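Local atomic coordinates of purine nucleoside phosphorylase (Thermus thermophilus, PDB entry 1ODK), a protein that probably catalyses the reversible, phosphate-dependent cleavage of the glycosidic bond of purine nucleosides, releasing the free base and a pentose 1-phosphate. Residues T63-E75 and M180-R192. Residues are numbered along the deposited sequence; the frame is centred on the assembly and turned at random.
Sequences TGMGTPSAAIVVE and MEASALFLLGRMR
Arg192 grips the carboxylate of Glu75 side-on in a bidentate salt bridge. Its NH1 lies 2.8 Å from Glu75 OE2 on the syn lone pair, at a nearly straight 174°, while NE donates to Glu75 OE1 (2.8 Å) along a less straight line. The planes of the two groups are nearly coplanar, and Tyr119 gives OE2 a second bond. A leucine in place of Arg192 would probably leave the Glu75 carboxylate without its countercharge, held through OE2 by Tyr119 but with OE1 lacking its Arg192 partner.

At the other end, Gly66 N donates to Glu181 OE1 (2.9 Å, 161°), coming from above the carboxylate plane. The Glu181 chain bends at chi2 to reach it, and Arg87 pairs with OE2. Thr67 CG2 packs 3.6 Å from Ala184 CB, whereas its OG1 turns to Thr115 and Asp113.

Between these polar ends the packing is apolar. Leu188 CD1 wedges between Ala71 and Val74, 3.8 Å from Val74 CG1; the other Val74 branch, CG2, meets Leu185 CD1 at 3.7 Å, the side chains crossing at about a right angle.

The axes of segments 67-75 and 182-192 come to 8.7 Å at their closest and cross at -31°, their N-to-C directions roughly parallel, a close helix pair beside the central mixed sheet, consistent with the alpha/beta fold of the phosphorylase superfamily.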
loop_
_atom_site.group_PDB
_atom_site.type_symbol
_atom_site.label_atom_id
_atom_site.label_comp_id
_atom_site.label_asym_id
_atom_site.label_seq_id
_atom_site.Cartn_x
_atom_site.Cartn_y
_atom_site.Cartn_z
ATOM N N THR B 63 -26.004 -14.601 -8.979
ATOM C CA THR B 63 -25.152 -13.492 -8.538
ATOM C C THR B 63 -24.286 -12.910 -9.658
ATOM O O THR B 63 -23.832 -11.770 -9.570
ATOM C CB THR B 63 -24.161 -13.921 -7.445
ATOM O OG1 THR B 63 -23.224 -14.844 -8.010
ATOM C CG2 THR B 63 -24.881 -14.579 -6.269
ATOM N N GLY B 64 -24.051 -13.691 -10.705
ATOM C CA GLY B 64 -23.175 -13.234 -11.769
ATOM C C GLY B 64 -21.770 -13.606 -11.307
ATOM O O GLY B 64 -21.622 -14.252 -10.268
ATOM N N MET B 65 -20.741 -13.213 -12.050
ATOM C CA MET B 65 -19.369 -13.542 -11.670
ATOM C C MET B 65 -18.641 -12.342 -11.086
ATOM O O MET B 65 -18.765 -11.226 -11.596
ATOM C CB MET B 65 -18.584 -14.042 -12.887
ATOM C CG MET B 65 -19.247 -15.189 -13.634
ATOM S SD MET B 65 -18.278 -15.676 -15.073
ATOM C CE MET B 65 -18.700 -14.407 -16.228
ATOM N N GLY B 66 -17.874 -12.579 -10.026
ATOM C CA GLY B 66 -17.108 -11.511 -9.401
ATOM C C GLY B 66 -17.781 -10.864 -8.207
ATOM O O GLY B 66 -19.009 -10.778 -8.152
ATOM N N THR B 67 -16.978 -10.402 -7.249
ATOM C CA THR B 67 -17.513 -9.758 -6.057
ATOM C C THR B 67 -18.300 -8.475 -6.332
ATOM O O THR B 67 -19.214 -8.142 -5.582
ATOM C CB THR B 67 -16.396 -9.463 -5.018
ATOM O OG1 THR B 67 -15.310 -8.769 -5.645
ATOM C CG2 THR B 67 -15.881 -10.765 -4.410
ATOM N N PRO B 68 -17.961 -7.729 -7.405
ATOM C CA PRO B 68 -18.751 -6.511 -7.628
ATOM C C PRO B 68 -20.205 -6.867 -7.953
ATOM O O PRO B 68 -21.142 -6.216 -7.483
ATOM C CB PRO B 68 -18.048 -5.848 -8.818
ATOM C CG PRO B 68 -16.620 -6.301 -8.669
ATOM C CD PRO B 68 -16.786 -7.765 -8.295
ATOM N N SER B 69 -20.379 -7.904 -8.766
ATOM C CA SER B 69 -21.710 -8.350 -9.154
ATOM C C SER B 69 -22.410 -9.004 -7.967
ATOM O O SER B 69 -23.584 -8.740 -7.703
ATOM C CB SER B 69 -21.617 -9.349 -10.318
ATOM O OG SER B 69 -22.906 -9.688 -10.812
ATOM N N ALA B 70 -21.686 -9.856 -7.246
ATOM C CA ALA B 70 -22.268 -10.547 -6.101
ATOM C C ALA B 70 -22.654 -9.575 -4.993
ATOM O O ALA B 70 -23.673 -9.764 -4.330
ATOM C CB ALA B 70 -21.294 -11.598 -5.564
ATOM N N ALA B 71 -21.850 -8.532 -4.797
ATOM C CA ALA B 71 -22.131 -7.552 -3.749
ATOM C C ALA B 71 -23.418 -6.804 -4.042
ATOM O O ALA B 71 -24.223 -6.564 -3.142
ATOM C CB ALA B 71 -20.962 -6.565 -3.603
ATOM N N ILE B 72 -23.611 -6.433 -5.302
ATOM C CA ILE B 72 -24.824 -5.730 -5.699
ATOM C C ILE B 72 -26.044 -6.608 -5.421
ATOM O O ILE B 72 -27.057 -6.133 -4.908
ATOM C CB ILE B 72 -24.791 -5.386 -7.202
ATOM C CG1 ILE B 72 -23.904 -4.160 -7.430
ATOM C CG2 ILE B 72 -26.218 -5.167 -7.729
ATOM C CD1 ILE B 72 -23.602 -3.892 -8.898
ATOM N N VAL B 73 -25.940 -7.888 -5.770
ATOM C CA VAL B 73 -27.046 -8.823 -5.574
ATOM C C VAL B 73 -27.315 -9.079 -4.092
ATOM O O VAL B 73 -28.471 -9.099 -3.659
ATOM C CB VAL B 73 -26.772 -10.163 -6.305
ATOM C CG1 VAL B 73 -27.878 -11.178 -5.990
ATOM C CG2 VAL B 73 -26.707 -9.924 -7.802
ATOM N N VAL B 74 -26.254 -9.258 -3.315
ATOM C CA VAL B 74 -26.393 -9.493 -1.879
ATOM C C VAL B 74 -27.012 -8.273 -1.183
ATOM O O VAL B 74 -27.949 -8.412 -0.398
ATOM C CB VAL B 74 -25.017 -9.827 -1.238
ATOM C CG1 VAL B 74 -25.127 -9.862 0.279
ATOM C CG2 VAL B 74 -24.526 -11.175 -1.748
ATOM N N GLU B 75 -26.496 -7.078 -1.474
ATOM C CA GLU B 75 -27.024 -5.854 -0.869
ATOM C C GLU B 75 -28.526 -5.724 -1.137
ATOM O O GLU B 75 -29.307 -5.387 -0.245
ATOM C CB GLU B 75 -26.297 -4.622 -1.432
ATOM C CG GLU B 75 -24.841 -4.479 -0.974
ATOM C CD GLU B 75 -24.700 -3.753 0.360
ATOM O OE1 GLU B 75 -25.597 -3.880 1.220
ATOM O OE2 GLU B 75 -23.678 -3.061 0.556
ATOM N N MET B 180 -14.603 -16.489 -6.980
ATOM C CA MET B 180 -14.670 -15.035 -7.130
ATOM C C MET B 180 -15.835 -14.323 -6.450
ATOM O O MET B 180 -16.269 -13.271 -6.923
ATOM C CB MET B 180 -14.701 -14.702 -8.631
ATOM C CG MET B 180 -13.539 -15.297 -9.437
ATOM S SD MET B 180 -13.744 -15.121 -11.238
ATOM C CE MET B 180 -13.579 -13.341 -11.397
ATOM N N GLU B 181 -16.338 -14.857 -5.344
ATOM C CA GLU B 181 -17.482 -14.215 -4.705
ATOM C C GLU B 181 -17.536 -14.254 -3.181
ATOM O O GLU B 181 -18.051 -13.329 -2.547
ATOM C CB GLU B 181 -18.779 -14.837 -5.244
ATOM C CG GLU B 181 -19.068 -14.578 -6.723
ATOM C CD GLU B 181 -18.308 -15.488 -7.677
ATOM O OE1 GLU B 181 -18.362 -15.216 -8.895
ATOM O OE2 GLU B 181 -17.669 -16.470 -7.231
ATOM N N ALA B 182 -17.010 -15.323 -2.599
ATOM C CA ALA B 182 -17.059 -15.531 -1.155
ATOM C C ALA B 182 -16.664 -14.385 -0.227
ATOM O O ALA B 182 -17.400 -14.064 0.705
ATOM C CB ALA B 182 -16.256 -16.782 -0.795
ATOM N N SER B 183 -15.504 -13.778 -0.455
ATOM C CA SER B 183 -15.055 -12.695 0.413
ATOM C C SER B 183 -16.104 -11.592 0.619
ATOM O O SER B 183 -16.378 -11.195 1.756
ATOM C CB SER B 183 -13.761 -12.086 -0.139
ATOM O OG SER B 183 -13.993 -11.484 -1.397
ATOM N N ALA B 184 -16.703 -11.110 -0.468
ATOM C CA ALA B 184 -17.704 -10.041 -0.375
ATOM C C ALA B 184 -18.968 -10.485 0.356
ATOM O O ALA B 184 -19.543 -9.732 1.143
ATOM C CB ALA B 184 -18.064 -9.522 -1.782
ATOM N N LEU B 185 -19.409 -11.706 0.083
ATOM C CA LEU B 185 -20.600 -12.229 0.741
ATOM C C LEU B 185 -20.361 -12.274 2.251
ATOM O O LEU B 185 -21.193 -11.818 3.037
ATOM C CB LEU B 185 -20.904 -13.637 0.230
ATOM C CG LEU B 185 -22.030 -14.412 0.918
ATOM C CD1 LEU B 185 -23.376 -13.735 0.662
ATOM C CD2 LEU B 185 -22.029 -15.845 0.389
ATOM N N PHE B 186 -19.215 -12.819 2.643
ATOM C CA PHE B 186 -18.867 -12.940 4.057
ATOM C C PHE B 186 -18.812 -11.569 4.725
ATOM O O PHE B 186 -19.368 -11.377 5.806
ATOM C CB PHE B 186 -17.520 -13.665 4.211
ATOM C CG PHE B 186 -17.568 -15.135 3.854
ATOM C CD1 PHE B 186 -16.393 -15.873 3.735
ATOM C CD2 PHE B 186 -18.787 -15.783 3.648
ATOM C CE1 PHE B 186 -16.427 -17.234 3.415
ATOM C CE2 PHE B 186 -18.836 -17.139 3.329
ATOM C CZ PHE B 186 -17.652 -17.865 3.211
ATOM N N LEU B 187 -18.138 -10.621 4.079
ATOM C CA LEU B 187 -18.029 -9.266 4.610
ATOM C C LEU B 187 -19.411 -8.648 4.782
ATOM O O LEU B 187 -19.740 -8.112 5.845
ATOM C CB LEU B 187 -17.194 -8.386 3.669
ATOM C CG LEU B 187 -17.117 -6.903 4.051
ATOM C CD1 LEU B 187 -16.447 -6.773 5.408
ATOM C CD2 LEU B 187 -16.347 -6.119 2.990
ATOM N N LEU B 188 -20.223 -8.717 3.731
ATOM C CA LEU B 188 -21.560 -8.142 3.791
ATOM C C LEU B 188 -22.432 -8.830 4.832
ATOM O O LEU B 188 -23.320 -8.204 5.412
ATOM C CB LEU B 188 -22.223 -8.195 2.410
ATOM C CG LEU B 188 -21.619 -7.182 1.427
ATOM C CD1 LEU B 188 -22.213 -7.376 0.039
ATOM C CD2 LEU B 188 -21.881 -5.760 1.931
ATOM N N GLY B 189 -22.185 -10.114 5.071
ATOM C CA GLY B 189 -22.958 -10.826 6.072
ATOM C C GLY B 189 -22.770 -10.157 7.425
ATOM O O GLY B 189 -23.733 -9.924 8.167
ATOM N N ARG B 190 -21.524 -9.834 7.755
ATOM C CA ARG B 190 -21.242 -9.174 9.025
ATOM C C ARG B 190 -21.718 -7.717 9.031
ATOM O O ARG B 190 -22.336 -7.260 9.996
ATOM C CB ARG B 190 -19.742 -9.242 9.340
ATOM C CG ARG B 190 -19.237 -10.637 9.730
ATOM C CD ARG B 190 -20.033 -11.196 10.907
ATOM N NE ARG B 190 -19.249 -12.084 11.759
ATOM C CZ ARG B 190 -18.921 -13.336 11.455
ATOM N NH1 ARG B 190 -19.314 -13.870 10.304
ATOM N NH2 ARG B 190 -18.196 -14.057 12.304
ATOM N N MET B 191 -21.448 -6.990 7.951
ATOM C CA MET B 191 -21.852 -5.585 7.866
ATOM C C MET B 191 -23.362 -5.380 7.938
ATOM O O MET B 191 -23.844 -4.439 8.578
ATOM C CB MET B 191 -21.351 -4.959 6.558
ATOM C CG MET B 191 -19.839 -4.774 6.447
ATOM S SD MET B 191 -19.392 -4.127 4.815
ATOM C CE MET B 191 -20.013 -2.454 4.926
ATOM N N ARG B 192 -24.106 -6.257 7.273
ATOM C CA ARG B 192 -25.555 -6.136 7.226
ATOM C C ARG B 192 -26.290 -6.970 8.264
ATOM O O ARG B 192 -27.518 -6.950 8.323
ATOM C CB ARG B 192 -26.054 -6.495 5.824
ATOM C CG ARG B 192 -25.363 -5.712 4.702
ATOM C CD ARG B 192 -25.427 -4.199 4.929
ATOM N NE ARG B 192 -24.707 -3.479 3.882
ATOM C CZ ARG B 192 -24.025 -2.354 4.068
ATOM N NH1 ARG B 192 -23.403 -1.788 3.045
ATOM N NH2 ARG B 192 -23.960 -1.794 5.272
#